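Local coordinates for NADH dehydrogenase (Methanothermobacter marburgensis, PDB 4R81), which probably oxidises NAD(P)H and passes the electrons to quinones by way of a bound flavin mononucleotide, at residues A[18-23]-A[39-44]. Numbering follows the deposited sequence. Where two conformers were deposited one is given.
Sequences FSREVL and VGDLYR. With FMN (flavin mononucleotide), chain E.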
loop_
_atom_site.group_PDB
_atom_site.type_symbol
_atom_site.label_atom_id
_atom_site.label_comp_id
_atom_site.label_asym_id
_atom_site.label_seq_id
_atom_site.Cartn_x
_atom_site.Cartn_y
_atom_site.Cartn_z
ATOM N N PHE A 18 -0.619 -16.273 -11.695
ATOM C CA PHE A 18 0.046 -15.680 -12.843
ATOM C C PHE A 18 1.360 -15.031 -12.417
ATOM O O PHE A 18 2.349 -15.097 -13.144
ATOM C CB PHE A 18 -0.866 -14.682 -13.549
ATOM C CG PHE A 18 -0.237 -14.042 -14.753
ATOM C CD1 PHE A 18 0.108 -14.800 -15.865
ATOM C CD2 PHE A 18 0.004 -12.679 -14.773
ATOM C CE1 PHE A 18 0.688 -14.198 -16.984
ATOM C CE2 PHE A 18 0.585 -12.077 -15.871
ATOM C CZ PHE A 18 0.925 -12.835 -16.983
ATOM N N SER A 19 1.379 -14.429 -11.228
ATOM C CA SER A 19 2.585 -13.762 -10.745
ATOM C C SER A 19 3.766 -14.740 -10.666
ATOM O O SER A 19 4.909 -14.381 -10.956
ATOM C CB SER A 19 2.333 -13.108 -9.384
ATOM O OG SER A 19 1.512 -11.956 -9.531
ATOM N N ARG A 20 3.478 -15.980 -10.289
ATOM C CA ARG A 20 4.501 -17.019 -10.247
ATOM C C ARG A 20 5.068 -17.310 -11.640
ATOM O O ARG A 20 6.272 -17.507 -11.796
ATOM C CB ARG A 20 3.942 -18.299 -9.613
ATOM C CG ARG A 20 4.962 -19.408 -9.465
ATOM C CD ARG A 20 5.766 -19.234 -8.199
ATOM N NE ARG A 20 4.908 -19.161 -7.017
ATOM C CZ ARG A 20 5.358 -18.944 -5.785
ATOM N NH1 ARG A 20 6.659 -18.785 -5.584
ATOM N NH2 ARG A 20 4.515 -18.882 -4.759
ATOM N N GLU A 21 4.205 -17.318 -12.652
ATOM C CA GLU A 21 4.659 -17.507 -14.023
ATOM C C GLU A 21 5.463 -16.302 -14.492
ATOM O O GLU A 21 6.406 -16.444 -15.276
ATOM C CB GLU A 21 3.470 -17.750 -14.952
ATOM C CG GLU A 21 2.600 -18.930 -14.538
ATOM C CD GLU A 21 1.472 -19.176 -15.512
ATOM O OE1 GLU A 21 1.760 -19.560 -16.661
ATOM O OE2 GLU A 21 0.299 -18.980 -15.132
ATOM N N VAL A 22 5.083 -15.118 -14.012
ATOM C CA VAL A 22 5.822 -13.899 -14.312
ATOM C C VAL A 22 7.235 -13.993 -13.744
ATOM O O VAL A 22 8.203 -13.638 -14.423
ATOM C CB VAL A 22 5.090 -12.658 -13.771
ATOM C CG1 VAL A 22 5.997 -11.419 -13.817
ATOM C CG2 VAL A 22 3.824 -12.428 -14.579
ATOM N N LEU A 23 7.349 -14.496 -12.515
ATOM C CA LEU A 23 8.660 -14.729 -11.914
ATOM C C LEU A 23 9.478 -15.694 -12.769
ATOM O O LEU A 23 10.654 -15.457 -13.039
ATOM C CB LEU A 23 8.515 -15.281 -10.493
ATOM C CG LEU A 23 9.791 -15.700 -9.756
ATOM C CD1 LEU A 23 10.713 -14.506 -9.556
ATOM C CD2 LEU A 23 9.449 -16.348 -8.419
ATOM N N VAL A 39 15.717 -15.051 -5.083
ATOM C CA VAL A 39 14.315 -14.711 -4.869
ATOM C C VAL A 39 13.963 -14.650 -3.392
ATOM O O VAL A 39 14.202 -15.610 -2.647
ATOM C CB VAL A 39 13.360 -15.705 -5.568
ATOM C CG1 VAL A 39 11.902 -15.291 -5.339
ATOM C CG2 VAL A 39 13.673 -15.776 -7.056
ATOM N N GLY A 40 13.395 -13.515 -2.984
ATOM C CA GLY A 40 12.809 -13.384 -1.667
ATOM C C GLY A 40 11.304 -13.546 -1.785
ATOM O O GLY A 40 10.595 -12.600 -2.125
ATOM N N ASP A 41 10.830 -14.765 -1.548
ATOM C CA ASP A 41 9.405 -15.098 -1.622
ATOM C C ASP A 41 8.834 -14.771 -0.248
ATOM O O ASP A 41 8.891 -15.592 0.678
ATOM C CB ASP A 41 9.239 -16.591 -1.963
ATOM C CG ASP A 41 7.783 -17.003 -2.205
ATOM O OD1 ASP A 41 6.869 -16.427 -1.587
ATOM O OD2 ASP A 41 7.555 -17.938 -3.010
ATOM N N LEU A 42 8.308 -13.557 -0.112
ATOM C CA LEU A 42 7.956 -13.021 1.195
ATOM C C LEU A 42 6.941 -13.868 1.954
ATOM O O LEU A 42 7.035 -13.996 3.171
ATOM C CB LEU A 42 7.458 -11.576 1.073
ATOM C CG LEU A 42 8.477 -10.561 0.538
ATOM C CD1 LEU A 42 7.869 -9.171 0.478
ATOM C CD2 LEU A 42 9.733 -10.550 1.406
ATOM N N TYR A 43 5.978 -14.453 1.245
ATOM C CA TYR A 43 5.005 -15.326 1.902
ATOM C C TYR A 43 5.652 -16.616 2.398
ATOM O O TYR A 43 5.407 -17.037 3.535
ATOM C CB TYR A 43 3.830 -15.644 0.978
ATOM C CG TYR A 43 2.663 -14.685 1.077
ATOM C CD1 TYR A 43 1.593 -14.942 1.935
ATOM C CD2 TYR A 43 2.618 -13.535 0.302
ATOM C CE1 TYR A 43 0.518 -14.075 2.021
ATOM C CE2 TYR A 43 1.546 -12.660 0.380
ATOM C CZ TYR A 43 0.494 -12.946 1.234
ATOM O OH TYR A 43 -0.578 -12.093 1.315
ATOM N N ARG A 44 6.487 -17.229 1.560
ATOM C CA ARG A 44 7.226 -18.436 1.941
ATOM C C ARG A 44 8.128 -18.182 3.131
ATOM O O ARG A 44 8.345 -19.059 3.954
ATOM C CB ARG A 44 8.105 -18.938 0.794
ATOM C CG ARG A 44 7.409 -19.832 -0.202
ATOM C CD ARG A 44 8.398 -20.799 -0.844
ATOM N NE ARG A 44 8.438 -22.078 -0.139
ATOM C CZ ARG A 44 9.462 -22.527 0.581
ATOM N NH1 ARG A 44 10.579 -21.812 0.700
ATOM N NH2 ARG A 44 9.370 -23.705 1.182
HETATM N N1 FMN E . -6.775 -5.397 -10.543
HETATM C C2 FMN E . -6.666 -4.064 -10.887
HETATM O O2 FMN E . -6.502 -3.750 -12.059
HETATM N N3 FMN E . -6.734 -3.079 -9.921
HETATM C C4 FMN E . -6.913 -3.420 -8.597
HETATM O O4 FMN E . -6.961 -2.529 -7.754
HETATM C C4A FMN E . -7.028 -4.760 -8.234
HETATM N N5 FMN E . -7.224 -5.128 -6.918
HETATM C C5A FMN E . -7.318 -6.462 -6.577
HETATM C C6 FMN E . -7.497 -6.827 -5.242
HETATM C C7 FMN E . -7.604 -8.169 -4.886
HETATM C C7M FMN E . -7.777 -8.561 -3.448
HETATM C C8 FMN E . -7.529 -9.156 -5.869
HETATM C C8M FMN E . -7.648 -10.609 -5.500
HETATM C C9 FMN E . -7.360 -8.783 -7.200
HETATM C C9A FMN E . -7.250 -7.442 -7.562
HETATM N N10 FMN E . -7.075 -7.069 -8.885
HETATM C C10 FMN E . -6.958 -5.741 -9.219
HETATM C "C1'" FMN E . -6.962 -8.097 -9.963
HETATM C "C2'" FMN E . -5.539 -8.658 -9.829
HETATM O "O2'" FMN E . -4.550 -7.700 -10.151
HETATM C "C3'" FMN E . -5.385 -9.946 -10.621
HETATM O "O3'" FMN E . -6.130 -10.934 -9.928
HETATM C "C4'" FMN E . -3.924 -10.368 -10.699
HETATM O "O4'" FMN E . -3.162 -9.477 -11.485
HETATM C "C5'" FMN E . -3.773 -11.770 -11.269
HETATM O "O5'" FMN E . -2.443 -12.161 -11.017
HETATM P P FMN E . -2.178 -13.361 -9.986
HETATM O O1P FMN E . -2.746 -14.624 -10.606
HETATM O O2P FMN E . -0.695 -13.520 -9.764
HETATM O O3P FMN E . -2.910 -13.062 -8.699
HETATM O O HOH W 1 4.466 -17.574 -2.105
#
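Leu23 of helix 18-32 and Val39 of strand 36-41 meet tip to tip, and both methyls of each take part: Leu23 CD2 lies 4.1 Å from Val39 CG1, and CD1 pairs with CG2 at the same distance. Branched aliphatics suit the place, packing the helix against the edge strand within the beta-alpha-beta unit. Nearer the start of the helix, Arg20 reaches across to Asp41 at the end of the strand and forms a salt bridge, NH1 to OD2 at 2.9 Å. The bond is nearly straight (168°): OD2 lies at the edge of the guanidinium, in its plane, whereas NH1 meets OD2 on the syn side but tilted out of the carboxylate plane. Arginine suits the place because a long chain must bridge backbones 10.1 Å apart from CA of Arg20 to CA of Asp41; CG stands anti to the backbone N (chi1 -177°), and bends at chi2 and chi3 steer the head to the strand. A water accepts from Arg20 NH2 and donates to Asp41 OD1 at 2.7 Å, while NH2 also bonds Ser14 O. The backbone N of Arg44 comes to Asp41 OD1 from above the carboxylate plane, at 3.3 Å, an Asx motif. With an alanine in place of Asp41, the guanidinium would probably lose its countercharge, and the water and the Arg44 amide their acceptor. Next to Arg20, Phe18 N and Ser19 N and OG hold the FMN phosphate at the helix N-terminus. The chemistry therefore joins a salt bridge, with a water bridge beside it, to an apolar contact, tying the phosphate-binding end of the helix to the strand that follows it.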